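Local coordinates for amino acid adenylation domain-containing protein (Bacillus stratosphericus LAMA 585, PDB 6ULY), which probably selects an alpha-keto acid and activates it with ATP as a keto acyl adenylate, as the adenylation domain of a nonribosomal depsipeptide synthetase, at residues A[11-17]-A[197-201]; A[49-53]-A[82-87]; A[105-111]-A[139-143]; A[260-266]-A[291-297]; A[471-475]-A[485-489]. The contacts are given in a common frame with arbitrary orientation. Residues are numbered along the deposited sequence.

Contact 1 of 5, residues A[11-17]-A[197-201]; sequences VTQGAQT and LANVK
Lys201 NZ donates hydrogen bonds to three backbone carbonyls of the loop 11-17: Val11 O (2.9 Å), Gln13 O (3.0 Å) and Ala15 O (2.8 Å). Gln16 NE2 braces the loop from within, bonding Val11 O at 2.9 Å and Gly14 O at 2.8 Å. Gly14 lets the loop curl round the ammonium, at phi/psi 86/-174, where a CB would jam against the preceding carbonyl. Lys201 (mttt) runs extended from the helix to the three carbonyl oxygens. One turn earlier, Leu197 (mt) points at the loop and sets CD1 3.1 Å from Gln16 O. At the other end, Val11 CG1 lies 4.4 Å from Ala198 CB. The CA registers are Val11 to Ala198, 6.3 Å, and Gln16 to Leu197, 7.2 Å. Leu197 also packs on Leu18 and Val21 of helix 18-26; Thr17 holds the N-cap position of that helix. A buried lysine ammonium hydrogen-bonded to three loop carbonyls thus fastens the N-terminal lead-in to helix 193-207 of the adenylation fold.

Contact 2 of 5, residues A[49-53]-A[82-87]; sequences LQGDA and VTAFWA
Two helices cross here at -70°, with segment axes 8.4 Å apart at closest approach. The tightest point is at Ala53 and Ala87, whose CA atoms are only 4.2 Å apart. Small side chains make this possible. Ala53 O sits 3.2 Å from Ala87 CB and makes a CA-H...O contact with Ala87 CA at 3.5 Å. Ala53 CB points at helix 82-87 and rests on Trp86 CB at 3.7 Å. The larger bump is Leu49, one turn earlier. In its tp rotamer it reaches into a hollow bounded by Val82, Thr83 and Trp86. Leu49 CD1 lies 3.8 Å from Val82 CG1 and 3.9 Å from Thr83 CA, while Leu49 CD2 meets Trp86 CD1 at 3.6 Å. Thr83 (chi1 m) returns a bump, with CG2 3.7 Å from Asp52 O and 3.8 Å from Asp52 CB. No hydrogen bond joins the two segments. Their polar ends are paired nearby: Asp52 OD2 and Thr83 OG1 both with Gln44 NE2, Thr83 OG1 also with His79 O, and Trp86 NE1 with His231. Helix 78-91 makes the beta-alpha-beta crossover between neighbouring parallel strands 70-74 and 94-97, and helix 46-62 packs on it within the AMP-binding fold.

Contact 3 of 5, residues A[105-111]-A[139-143]; sequences REMNAAV and LAFLW
Met107 is the centre of an inverse gamma turn (phi/psi -87/69), just before Asn108 N-caps helix 109-120. The turn's bond, Asn108 N to Glu106 O (2.9 Å), is weak. Asn108 OD1 accepts a capping bond from Val111 N at 3.2 Å. Met107 (tpt) makes a Met-aromatic contact at the Trp143 edge, SD 4.9 Å from the five-membered ring centroid and CE 3.9 Å from Trp143 CD1. The main wedge is Leu142, pointing at residues 105-111. Leu142 CD1 lies 3.6 Å from Glu106 O and 4.0 Å from Val111 CG1, and Leu142 CD2 3.8 Å from Met107 N. Met107 and Leu142 CA atoms are 6.5 Å apart. Val111 CG1 meets Leu139 CD2 at 3.9 Å and the ring edge at Trp143 NE1, 3.4 Å, a buried nitrogen with no polar partner in the model. Helix 139-142 packs against the start of helix 109-120; Trp143 meets His115 of that helix edge-to-face, while His397 and Gln398 of the second subunit pack on Met107 and Leu142.

Contact 4 of 5, residues A[260-266]-A[291-297]; sequences MDRYRAT and DLSAMTC
Met260 starts the contact from the last turn of helix 255-262, pointing at segment 291-297. Its CB lies 3.6 Å from Leu292 CD2, and in the mtp rotamer its CE lies 3.6 Å from Met295 CE. Asp261 (chi1 t) follows. Its OD1 accepts a short bond from Asp291 N at 2.6 Å, and the two CA atoms are 5.3 Å apart. Asp291 OD1 in turn closes an Asx turn onto Ser293 N at 3.2 Å and takes a bond from Ser293 OG at 2.8 Å. The helix ends in a Schellman motif. Arg264 has positive phi (52/48), Ala265 N bonds Met260 O at 3.0 Å, and Arg264 N bonds Asp261 O at 3.2 Å. Arg264 O then lies 3.6 Å from Ala294 CB. Ala265 CB touches Met295 CE at 3.7 Å. The closest CA pair is Thr266 and Met295, 4.0 Å apart. Thr266 CA makes a CA-H...O contact with Ala294 O at 3.4 Å. Thr266 O accepts from Thr296 N at 2.7 Å, Thr296 OG1 at 2.9 Å and, weakly, Cys297 N at 3.0 Å. Thr266 OG1 turns to Val214 N. Polar bonds to Asp261 and to Thr266 O thus flank an apolar patch of Met260, Leu292, Ala265 and Met295, and together they join the approaches to the neighbouring parallel strands 267-270 and 297-301.

Contact 5 of 5, residues A[471-475]-A[485-489]; sequences YEIEA and TSFVA
A helix packs on the face of an edge strand here, in the C-terminal subdomain of the adenylation (ANL) fold, where helix 470-477 leads through a short connection into strand 483-491, at the edge of a three-stranded sheet within the chain. The N-to-C directions of the two segments lie 143° apart, nearer antiparallel than parallel, and the axes approach to 7.7 Å. The closest CA pair is Glu474 and Ser486, at 5.5 Å. Glu474 supplies both acceptors of the contact. Its backbone O takes a weak hydrogen bond from Ser486 OG at 3.2 Å, with Ser486 at chi1 p. Its carboxylate takes another weak bond from the strand, Val488 N to Glu474 OE2 at 3.4 Å, nearly straight at 166°. For this the Glu474 side chain is m then t and points at the strand. The same OE2 sits 3.6 Å from Phe487 CA. Thr485, Phe487 and Ala489 make backbone hydrogen bonds with Thr508, Phe506 and Ile504 of strand 502-509. The amide of Val488 instead faces the helix carboxylate, as an edge strand allows. Phe487 points away from the helix, and its ring meets Trp564. Ser486 and Val488 point toward the helix. Ile473 (mt) and Val488 form the apolar side, backed by Leu505 of strand 502-509, and their closest atoms are Ile473 CG2 and Val488 CG2, 3.9 Å apart.

From the N terminus, contact 1 opens first and closes the longest loop, bringing the lead-in before helix 18-26 to helix 193-207. Contacts 2 and 3 nest inside that loop, one after the other. Contact 2 joins helices 46-62 and 78-91, and contact 3 joins the start of helix 109-120 to helix 139-142. Contact 4 follows in series and ties the entrances of strands 267-270 and 297-301 in the mixed sheet they share. Contact 5 comes last, in the C-terminal part, its centre about 51 Å from that of contact 2, across the chain's centre. No two loops cross, and no two contacts touch; contacts 1 and 2 come nearest, about 7 Å between nearest atoms.

Contact 1 of 5, residues A[11-17]-A[197-201]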
# COMPACT_ATOMS: atom_id res chain seq x y z
N VAL A 11 27.95 -22.09 8.16
CA VAL A 11 26.80 -22.21 9.05
C VAL A 11 26.68 -23.59 9.68
O VAL A 11 25.80 -23.80 10.53
CB VAL A 11 25.49 -21.88 8.32
CG1 VAL A 11 25.52 -20.45 7.80
CG2 VAL A 11 25.23 -22.87 7.19
N THR A 12 27.53 -24.55 9.27
CA THR A 12 27.55 -25.84 9.94
C THR A 12 28.20 -25.77 11.31
O THR A 12 27.91 -26.61 12.17
CB THR A 12 28.28 -26.87 9.07
OG1 THR A 12 29.68 -26.56 9.04
CG2 THR A 12 27.73 -26.87 7.65
N GLN A 13 29.07 -24.79 11.53
CA GLN A 13 29.68 -24.59 12.84
C GLN A 13 28.64 -24.06 13.82
O GLN A 13 27.89 -23.14 13.50
CB GLN A 13 30.85 -23.61 12.73
CG GLN A 13 31.82 -23.66 13.89
CD GLN A 13 32.91 -24.71 13.69
OE1 GLN A 13 32.94 -25.40 12.67
NE2 GLN A 13 33.80 -24.83 14.67
N GLY A 14 28.59 -24.66 15.00
CA GLY A 14 27.75 -24.15 16.06
C GLY A 14 26.32 -24.66 16.01
O GLY A 14 25.95 -25.51 15.20
N ALA A 15 25.51 -24.11 16.90
CA ALA A 15 24.13 -24.54 17.05
C ALA A 15 23.37 -24.38 15.74
O ALA A 15 23.65 -23.48 14.93
CB ALA A 15 23.44 -23.75 18.16
N GLN A 16 22.37 -25.25 15.54
CA GLN A 16 21.58 -25.27 14.32
C GLN A 16 20.13 -24.90 14.54
O GLN A 16 19.46 -24.49 13.58
CB GLN A 16 21.65 -26.67 13.68
CG GLN A 16 23.06 -27.11 13.35
CD GLN A 16 23.69 -26.25 12.27
OE1 GLN A 16 23.18 -26.16 11.16
NE2 GLN A 16 24.80 -25.61 12.61
N THR A 17 19.62 -25.04 15.76
CA THR A 17 18.31 -24.55 16.16
C THR A 17 18.47 -23.64 17.37
O THR A 17 19.50 -23.64 18.04
CB THR A 17 17.36 -25.71 16.50
OG1 THR A 17 16.10 -25.19 16.94
CG2 THR A 17 17.94 -26.60 17.60
N LEU A 197 19.68 -17.83 12.42
CA LEU A 197 21.02 -18.19 12.87
C LEU A 197 22.08 -17.80 11.86
O LEU A 197 23.21 -17.49 12.24
CB LEU A 197 21.09 -19.69 13.16
CG LEU A 197 20.45 -20.14 14.47
CD1 LEU A 197 20.44 -21.66 14.54
CD2 LEU A 197 21.19 -19.55 15.65
N ALA A 198 21.73 -17.82 10.57
CA ALA A 198 22.69 -17.40 9.55
C ALA A 198 23.04 -15.92 9.72
O ALA A 198 24.20 -15.53 9.56
CB ALA A 198 22.11 -17.65 8.16
N ASN A 199 22.04 -15.09 10.02
CA ASN A 199 22.32 -13.69 10.31
C ASN A 199 23.11 -13.55 11.61
O ASN A 199 24.07 -12.77 11.68
CB ASN A 199 21.02 -12.90 10.40
CG ASN A 199 21.25 -11.42 10.62
OD1 ASN A 199 21.65 -11.00 11.70
ND2 ASN A 199 21.01 -10.63 9.59
N VAL A 200 22.73 -14.31 12.64
CA VAL A 200 23.46 -14.26 13.90
C VAL A 200 24.93 -14.61 13.68
O VAL A 200 25.83 -13.89 14.11
CB VAL A 200 22.81 -15.19 14.93
CG1 VAL A 200 23.77 -15.51 16.05
CG2 VAL A 200 21.53 -14.56 15.48
N LYS A 201 25.18 -15.73 12.98
CA LYS A 201 26.55 -16.17 12.78
C LYS A 201 27.32 -15.20 11.90
O LYS A 201 28.49 -14.91 12.16
CB LYS A 201 26.56 -17.58 12.18
CG LYS A 201 25.97 -18.62 13.12
CD LYS A 201 25.82 -19.98 12.47
CE LYS A 201 25.30 -21.00 13.47
NZ LYS A 201 25.06 -22.33 12.86

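Contact 2 of 5, residues A[49-53]-A[82-87]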
# COMPACT_ATOMS: atom_id res chain seq x y z
N LEU A 49 16.64 -18.70 32.67
CA LEU A 49 15.77 -18.52 31.52
C LEU A 49 15.27 -19.86 30.99
O LEU A 49 14.08 -20.01 30.69
CB LEU A 49 16.51 -17.74 30.43
CG LEU A 49 15.80 -17.58 29.08
CD1 LEU A 49 14.45 -16.89 29.23
CD2 LEU A 49 16.69 -16.81 28.12
N GLN A 50 16.16 -20.85 30.89
CA GLN A 50 15.74 -22.15 30.38
C GLN A 50 14.66 -22.76 31.25
O GLN A 50 13.63 -23.24 30.75
CB GLN A 50 16.95 -23.08 30.29
CG GLN A 50 16.68 -24.37 29.53
CD GLN A 50 17.91 -25.25 29.43
OE1 GLN A 50 18.82 -25.17 30.26
NE2 GLN A 50 17.96 -26.09 28.40
N GLY A 51 14.86 -22.75 32.57
CA GLY A 51 13.84 -23.26 33.47
C GLY A 51 12.57 -22.43 33.45
O GLY A 51 11.47 -22.97 33.39
N ASP A 52 12.72 -21.11 33.50
CA ASP A 52 11.55 -20.24 33.36
C ASP A 52 10.80 -20.53 32.07
O ASP A 52 9.57 -20.63 32.07
CB ASP A 52 11.98 -18.77 33.42
CG ASP A 52 12.41 -18.36 34.81
OD1 ASP A 52 11.92 -18.97 35.77
OD2 ASP A 52 13.24 -17.42 34.93
N ALA A 53 11.53 -20.68 30.95
CA ALA A 53 10.87 -21.00 29.69
C ALA A 53 10.16 -22.34 29.77
O ALA A 53 9.07 -22.51 29.19
CB ALA A 53 11.89 -20.99 28.55
N VAL A 82 10.85 -12.17 26.80
CA VAL A 82 12.00 -13.05 26.60
C VAL A 82 11.66 -14.47 27.03
O VAL A 82 11.96 -15.44 26.33
CB VAL A 82 13.23 -12.51 27.36
CG1 VAL A 82 14.32 -13.56 27.42
CG2 VAL A 82 13.75 -11.24 26.71
N THR A 83 11.04 -14.60 28.20
CA THR A 83 10.69 -15.93 28.70
C THR A 83 9.64 -16.58 27.83
O THR A 83 9.73 -17.78 27.52
CB THR A 83 10.19 -15.83 30.15
OG1 THR A 83 11.21 -15.24 30.96
CG2 THR A 83 9.83 -17.20 30.70
N ALA A 84 8.63 -15.82 27.42
CA ALA A 84 7.59 -16.35 26.55
C ALA A 84 8.15 -16.78 25.21
O ALA A 84 7.72 -17.78 24.63
CB ALA A 84 6.48 -15.32 26.37
N PHE A 85 9.12 -16.02 24.68
CA PHE A 85 9.72 -16.37 23.40
C PHE A 85 10.40 -17.73 23.47
O PHE A 85 10.26 -18.55 22.56
CB PHE A 85 10.72 -15.29 23.00
CG PHE A 85 11.51 -15.63 21.77
CD1 PHE A 85 11.02 -15.34 20.51
CD2 PHE A 85 12.76 -16.24 21.87
CE1 PHE A 85 11.75 -15.65 19.38
CE2 PHE A 85 13.49 -16.55 20.74
CZ PHE A 85 12.98 -16.25 19.49
N TRP A 86 11.15 -17.98 24.54
CA TRP A 86 11.89 -19.23 24.63
C TRP A 86 11.00 -20.40 25.00
O TRP A 86 11.24 -21.53 24.55
CB TRP A 86 13.03 -19.07 25.62
CG TRP A 86 14.13 -18.24 25.05
CD1 TRP A 86 14.43 -16.94 25.35
CD2 TRP A 86 15.07 -18.64 24.04
NE1 TRP A 86 15.51 -16.52 24.61
CE2 TRP A 86 15.92 -17.55 23.80
CE3 TRP A 86 15.28 -19.83 23.34
CZ2 TRP A 86 16.95 -17.60 22.87
CZ3 TRP A 86 16.31 -19.88 22.42
CH2 TRP A 86 17.14 -18.78 22.20
N ALA A 87 9.94 -20.17 25.79
CA ALA A 87 8.93 -21.21 25.96
C ALA A 87 8.40 -21.67 24.61
O ALA A 87 8.28 -22.87 24.36
CB ALA A 87 7.80 -20.69 26.85

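Contact 3 of 5, residues A[105-111]-A[139-143]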
# COMPACT_ATOMS: atom_id res chain seq x y z
N ARG A 105 -8.42 0.98 24.15
CA ARG A 105 -9.76 1.48 24.45
C ARG A 105 -10.53 1.92 23.21
O ARG A 105 -11.75 2.09 23.30
CB ARG A 105 -9.68 2.66 25.43
CG ARG A 105 -9.95 2.30 26.88
CD ARG A 105 -8.70 1.83 27.61
NE ARG A 105 -8.90 1.77 29.06
CZ ARG A 105 -7.95 1.50 29.94
NH1 ARG A 105 -6.71 1.25 29.53
NH2 ARG A 105 -8.23 1.47 31.24
N GLU A 106 -9.87 2.12 22.07
CA GLU A 106 -10.54 2.55 20.86
C GLU A 106 -9.90 1.87 19.65
O GLU A 106 -8.78 1.36 19.71
CB GLU A 106 -10.49 4.07 20.69
CG GLU A 106 -9.80 4.78 21.82
CD GLU A 106 -8.95 5.94 21.34
OE1 GLU A 106 -9.33 7.10 21.57
OE2 GLU A 106 -7.90 5.67 20.72
N MET A 107 -10.64 1.90 18.54
CA MET A 107 -10.24 1.18 17.32
C MET A 107 -9.31 2.06 16.48
O MET A 107 -9.64 2.53 15.39
CB MET A 107 -11.48 0.77 16.53
CG MET A 107 -11.21 -0.22 15.42
SD MET A 107 -10.94 -1.89 16.03
CE MET A 107 -10.63 -2.78 14.50
N ASN A 108 -8.11 2.27 17.01
CA ASN A 108 -7.11 3.09 16.34
C ASN A 108 -6.32 2.25 15.33
O ASN A 108 -6.55 1.06 15.15
CB ASN A 108 -6.17 3.72 17.37
CG ASN A 108 -5.33 2.70 18.09
OD1 ASN A 108 -4.31 2.24 17.57
ND2 ASN A 108 -5.75 2.32 19.29
N ALA A 109 -5.35 2.90 14.68
CA ALA A 109 -4.60 2.25 13.62
C ALA A 109 -3.87 1.01 14.13
O ALA A 109 -3.96 -0.07 13.54
CB ALA A 109 -3.60 3.23 13.00
N ALA A 110 -3.12 1.16 15.22
CA ALA A 110 -2.39 0.03 15.79
C ALA A 110 -3.34 -1.13 16.07
O ALA A 110 -3.01 -2.29 15.78
CB ALA A 110 -1.66 0.45 17.06
N VAL A 111 -4.51 -0.84 16.62
CA VAL A 111 -5.46 -1.90 16.95
C VAL A 111 -5.98 -2.57 15.69
O VAL A 111 -6.22 -3.79 15.67
CB VAL A 111 -6.60 -1.33 17.81
CG1 VAL A 111 -7.76 -2.32 17.88
CG2 VAL A 111 -6.09 -1.00 19.20
N LEU A 139 -10.04 -6.14 23.54
CA LEU A 139 -10.16 -6.35 22.11
C LEU A 139 -11.34 -7.24 21.75
O LEU A 139 -11.81 -7.21 20.61
CB LEU A 139 -8.87 -6.97 21.56
CG LEU A 139 -7.62 -6.11 21.74
CD1 LEU A 139 -6.36 -6.89 21.37
CD2 LEU A 139 -7.73 -4.84 20.90
N ALA A 140 -11.84 -8.03 22.71
CA ALA A 140 -13.00 -8.88 22.43
C ALA A 140 -14.22 -8.04 22.09
O ALA A 140 -15.05 -8.44 21.27
CB ALA A 140 -13.29 -9.78 23.64
N PHE A 141 -14.36 -6.87 22.73
CA PHE A 141 -15.45 -5.97 22.41
C PHE A 141 -15.12 -5.10 21.20
O PHE A 141 -15.99 -4.84 20.36
CB PHE A 141 -15.78 -5.09 23.61
CG PHE A 141 -16.38 -5.84 24.77
CD1 PHE A 141 -17.75 -5.84 24.99
CD2 PHE A 141 -15.57 -6.54 25.66
CE1 PHE A 141 -18.30 -6.53 26.05
CE2 PHE A 141 -16.12 -7.23 26.72
CZ PHE A 141 -17.49 -7.22 26.92
N LEU A 142 -13.87 -4.64 21.09
CA LEU A 142 -13.48 -3.81 19.96
C LEU A 142 -13.63 -4.55 18.64
O LEU A 142 -14.05 -3.98 17.63
CB LEU A 142 -12.04 -3.32 20.12
CG LEU A 142 -11.80 -2.00 20.86
CD1 LEU A 142 -10.32 -1.65 20.84
CD2 LEU A 142 -12.62 -0.88 20.23
N TRP A 143 -13.27 -5.83 18.62
CA TRP A 143 -13.31 -6.64 17.41
C TRP A 143 -14.61 -7.41 17.26
O TRP A 143 -14.77 -8.14 16.27
CB TRP A 143 -12.13 -7.62 17.41
CG TRP A 143 -10.79 -6.94 17.41
CD1 TRP A 143 -10.55 -5.61 17.21
CD2 TRP A 143 -9.51 -7.55 17.62
NE1 TRP A 143 -9.20 -5.36 17.28
CE2 TRP A 143 -8.54 -6.53 17.53
CE3 TRP A 143 -9.09 -8.86 17.87
CZ2 TRP A 143 -7.18 -6.78 17.69
CZ3 TRP A 143 -7.74 -9.11 18.03
CH2 TRP A 143 -6.79 -8.07 17.93

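Contact 4 of 5, residues A[260-266]-A[291-297]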
# COMPACT_ATOMS: atom_id res chain seq x y z
N MET A 260 24.80 2.43 30.20
CA MET A 260 26.11 2.02 29.69
C MET A 260 27.16 2.08 30.79
O MET A 260 28.05 1.22 30.85
CB MET A 260 26.52 2.91 28.52
CG MET A 260 25.80 2.60 27.23
SD MET A 260 25.90 3.96 26.06
CE MET A 260 27.65 4.01 25.70
N ASP A 261 27.07 3.08 31.66
CA ASP A 261 28.05 3.26 32.72
C ASP A 261 27.83 2.26 33.84
O ASP A 261 28.77 1.60 34.29
CB ASP A 261 27.98 4.70 33.24
CG ASP A 261 28.72 4.90 34.54
OD1 ASP A 261 29.88 5.36 34.49
OD2 ASP A 261 28.15 4.58 35.60
N ARG A 262 26.58 2.12 34.28
CA ARG A 262 26.27 1.30 35.45
C ARG A 262 26.56 -0.17 35.22
O ARG A 262 26.90 -0.89 36.16
CB ARG A 262 24.80 1.53 35.81
CG ARG A 262 24.13 0.56 36.76
CD ARG A 262 22.68 1.01 36.92
NE ARG A 262 21.80 0.05 37.59
CZ ARG A 262 20.47 0.10 37.53
NH1 ARG A 262 19.86 1.04 36.80
NH2 ARG A 262 19.74 -0.80 38.17
N TYR A 263 26.45 -0.65 33.98
CA TYR A 263 26.71 -2.04 33.66
C TYR A 263 27.98 -2.23 32.84
O TYR A 263 28.29 -3.36 32.44
CB TYR A 263 25.52 -2.65 32.93
CG TYR A 263 24.28 -2.72 33.79
CD1 TYR A 263 24.08 -3.79 34.67
CD2 TYR A 263 23.31 -1.73 33.74
CE1 TYR A 263 22.95 -3.86 35.46
CE2 TYR A 263 22.18 -1.79 34.53
CZ TYR A 263 22.00 -2.86 35.39
OH TYR A 263 20.87 -2.92 36.18
N ARG A 264 28.74 -1.16 32.61
CA ARG A 264 29.98 -1.24 31.84
C ARG A 264 29.74 -1.94 30.51
O ARG A 264 30.47 -2.85 30.10
CB ARG A 264 31.08 -1.95 32.64
CG ARG A 264 31.35 -1.30 33.99
CD ARG A 264 32.49 -1.99 34.73
NE ARG A 264 32.15 -2.28 36.12
CZ ARG A 264 32.14 -1.38 37.10
NH1 ARG A 264 32.46 -0.12 36.85
NH2 ARG A 264 31.82 -1.75 38.33
N ALA A 265 28.68 -1.50 29.81
CA ALA A 265 28.30 -2.12 28.56
C ALA A 265 29.41 -1.97 27.52
O ALA A 265 30.04 -0.92 27.42
CB ALA A 265 27.00 -1.51 28.03
N THR A 266 29.64 -3.04 26.77
CA THR A 266 30.60 -3.01 25.67
C THR A 266 29.94 -2.82 24.31
O THR A 266 30.62 -2.41 23.36
CB THR A 266 31.43 -4.30 25.65
OG1 THR A 266 30.61 -5.40 25.24
CG2 THR A 266 32.00 -4.59 27.05
N ASP A 291 31.27 7.04 33.00
CA ASP A 291 32.42 6.29 32.51
C ASP A 291 31.93 5.40 31.37
O ASP A 291 31.24 4.40 31.61
CB ASP A 291 33.07 5.47 33.63
CG ASP A 291 34.38 4.84 33.20
OD1 ASP A 291 34.75 4.97 32.01
OD2 ASP A 291 35.05 4.22 34.05
N LEU A 292 32.27 5.77 30.14
CA LEU A 292 31.88 5.02 28.95
C LEU A 292 33.10 4.40 28.26
O LEU A 292 33.10 4.20 27.04
CB LEU A 292 31.11 5.92 27.99
CG LEU A 292 29.89 6.61 28.58
CD1 LEU A 292 29.28 7.59 27.59
CD2 LEU A 292 28.84 5.60 29.03
N SER A 293 34.13 4.07 29.04
CA SER A 293 35.37 3.54 28.49
C SER A 293 35.24 2.08 28.07
O SER A 293 36.06 1.61 27.28
CB SER A 293 36.50 3.69 29.51
OG SER A 293 36.20 3.02 30.72
N ALA A 294 34.24 1.36 28.59
CA ALA A 294 34.04 -0.03 28.20
C ALA A 294 33.30 -0.18 26.88
O ALA A 294 33.40 -1.25 26.25
CB ALA A 294 33.26 -0.77 29.29
N MET A 295 32.58 0.84 26.43
CA MET A 295 31.78 0.75 25.21
C MET A 295 32.70 0.63 24.00
O MET A 295 33.55 1.50 23.77
CB MET A 295 30.87 1.96 25.08
CG MET A 295 30.04 2.02 23.79
SD MET A 295 29.01 0.56 23.52
CE MET A 295 28.10 0.46 25.07
N THR A 296 32.52 -0.43 23.22
CA THR A 296 33.29 -0.63 22.00
C THR A 296 32.44 -0.65 20.73
O THR A 296 32.99 -0.44 19.64
CB THR A 296 34.08 -1.95 22.06
OG1 THR A 296 33.17 -3.05 22.23
CG2 THR A 296 35.06 -1.93 23.23
N CYS A 297 31.13 -0.86 20.84
CA CYS A 297 30.28 -1.08 19.67
C CYS A 297 28.93 -0.40 19.89
O CYS A 297 28.09 -0.90 20.64
CB CYS A 297 30.11 -2.58 19.42
SG CYS A 297 28.88 -3.00 18.17

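Contact 5 of 5, residues A[471-475]-A[485-489]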
# COMPACT_ATOMS: atom_id res chain seq x y z
N TYR A 471 16.88 17.27 -4.97
CA TYR A 471 18.06 18.18 -4.96
C TYR A 471 17.87 19.28 -6.02
O TYR A 471 18.31 20.42 -5.80
CB TYR A 471 19.37 17.42 -5.20
CG TYR A 471 19.62 17.00 -6.62
CD1 TYR A 471 20.26 17.84 -7.52
CD2 TYR A 471 19.23 15.75 -7.08
CE1 TYR A 471 20.50 17.46 -8.83
CE2 TYR A 471 19.46 15.35 -8.38
CZ TYR A 471 20.10 16.20 -9.27
OH TYR A 471 20.33 15.81 -10.55
N GLU A 472 17.28 18.92 -7.16
CA GLU A 472 17.09 19.82 -8.32
C GLU A 472 15.96 20.81 -8.00
O GLU A 472 16.11 22.01 -8.32
CB GLU A 472 16.78 18.97 -9.54
CG GLU A 472 17.05 19.65 -10.87
CD GLU A 472 16.90 18.69 -12.04
OE1 GLU A 472 16.92 17.46 -11.80
OE2 GLU A 472 16.75 19.17 -13.18
N ILE A 473 14.87 20.32 -7.40
CA ILE A 473 13.71 21.16 -6.99
C ILE A 473 14.19 22.21 -5.99
O ILE A 473 13.85 23.39 -6.17
CB ILE A 473 12.57 20.30 -6.41
CG1 ILE A 473 12.02 19.32 -7.45
CG2 ILE A 473 11.47 21.18 -5.82
CD1 ILE A 473 11.03 18.31 -6.91
N GLU A 474 14.95 21.79 -4.99
CA GLU A 474 15.47 22.70 -3.94
C GLU A 474 16.39 23.76 -4.56
O GLU A 474 16.21 24.95 -4.25
CB GLU A 474 16.18 21.90 -2.86
CG GLU A 474 15.24 21.04 -2.03
CD GLU A 474 15.97 20.00 -1.20
OE1 GLU A 474 17.21 19.90 -1.34
OE2 GLU A 474 15.31 19.30 -0.41
N ALA A 475 17.34 23.37 -5.40
CA ALA A 475 18.23 24.34 -6.08
C ALA A 475 17.39 25.41 -6.79
O ALA A 475 17.69 26.60 -6.61
CB ALA A 475 19.16 23.63 -7.04
N THR A 485 16.81 28.87 2.41
CA THR A 485 16.96 27.42 2.14
C THR A 485 15.58 26.77 2.03
O THR A 485 14.58 27.34 2.52
CB THR A 485 17.83 26.70 3.18
OG1 THR A 485 17.30 26.96 4.48
CG2 THR A 485 19.29 27.10 3.11
N SER A 486 15.55 25.58 1.42
CA SER A 486 14.32 24.87 0.99
C SER A 486 14.43 23.38 1.32
O SER A 486 15.55 22.85 1.43
CB SER A 486 14.07 25.09 -0.48
OG SER A 486 15.16 24.62 -1.26
N PHE A 487 13.29 22.73 1.46
CA PHE A 487 13.20 21.26 1.69
C PHE A 487 11.91 20.79 1.02
O PHE A 487 10.81 21.26 1.39
CB PHE A 487 13.27 20.94 3.18
CG PHE A 487 13.25 19.48 3.55
CD1 PHE A 487 14.40 18.70 3.51
CD2 PHE A 487 12.07 18.87 3.97
CE1 PHE A 487 14.37 17.35 3.85
CE2 PHE A 487 12.04 17.53 4.31
CZ PHE A 487 13.19 16.77 4.25
N VAL A 488 12.04 19.89 0.05
CA VAL A 488 10.88 19.31 -0.68
C VAL A 488 10.62 17.88 -0.18
O VAL A 488 11.58 17.11 -0.03
CB VAL A 488 11.11 19.38 -2.21
CG1 VAL A 488 12.32 18.56 -2.65
CG2 VAL A 488 9.86 18.97 -2.98
N ALA A 489 9.37 17.54 0.14
CA ALA A 489 8.90 16.15 0.29
C ALA A 489 7.77 15.95 -0.71
O ALA A 489 6.92 16.84 -0.82
CB ALA A 489 8.46 15.88 1.72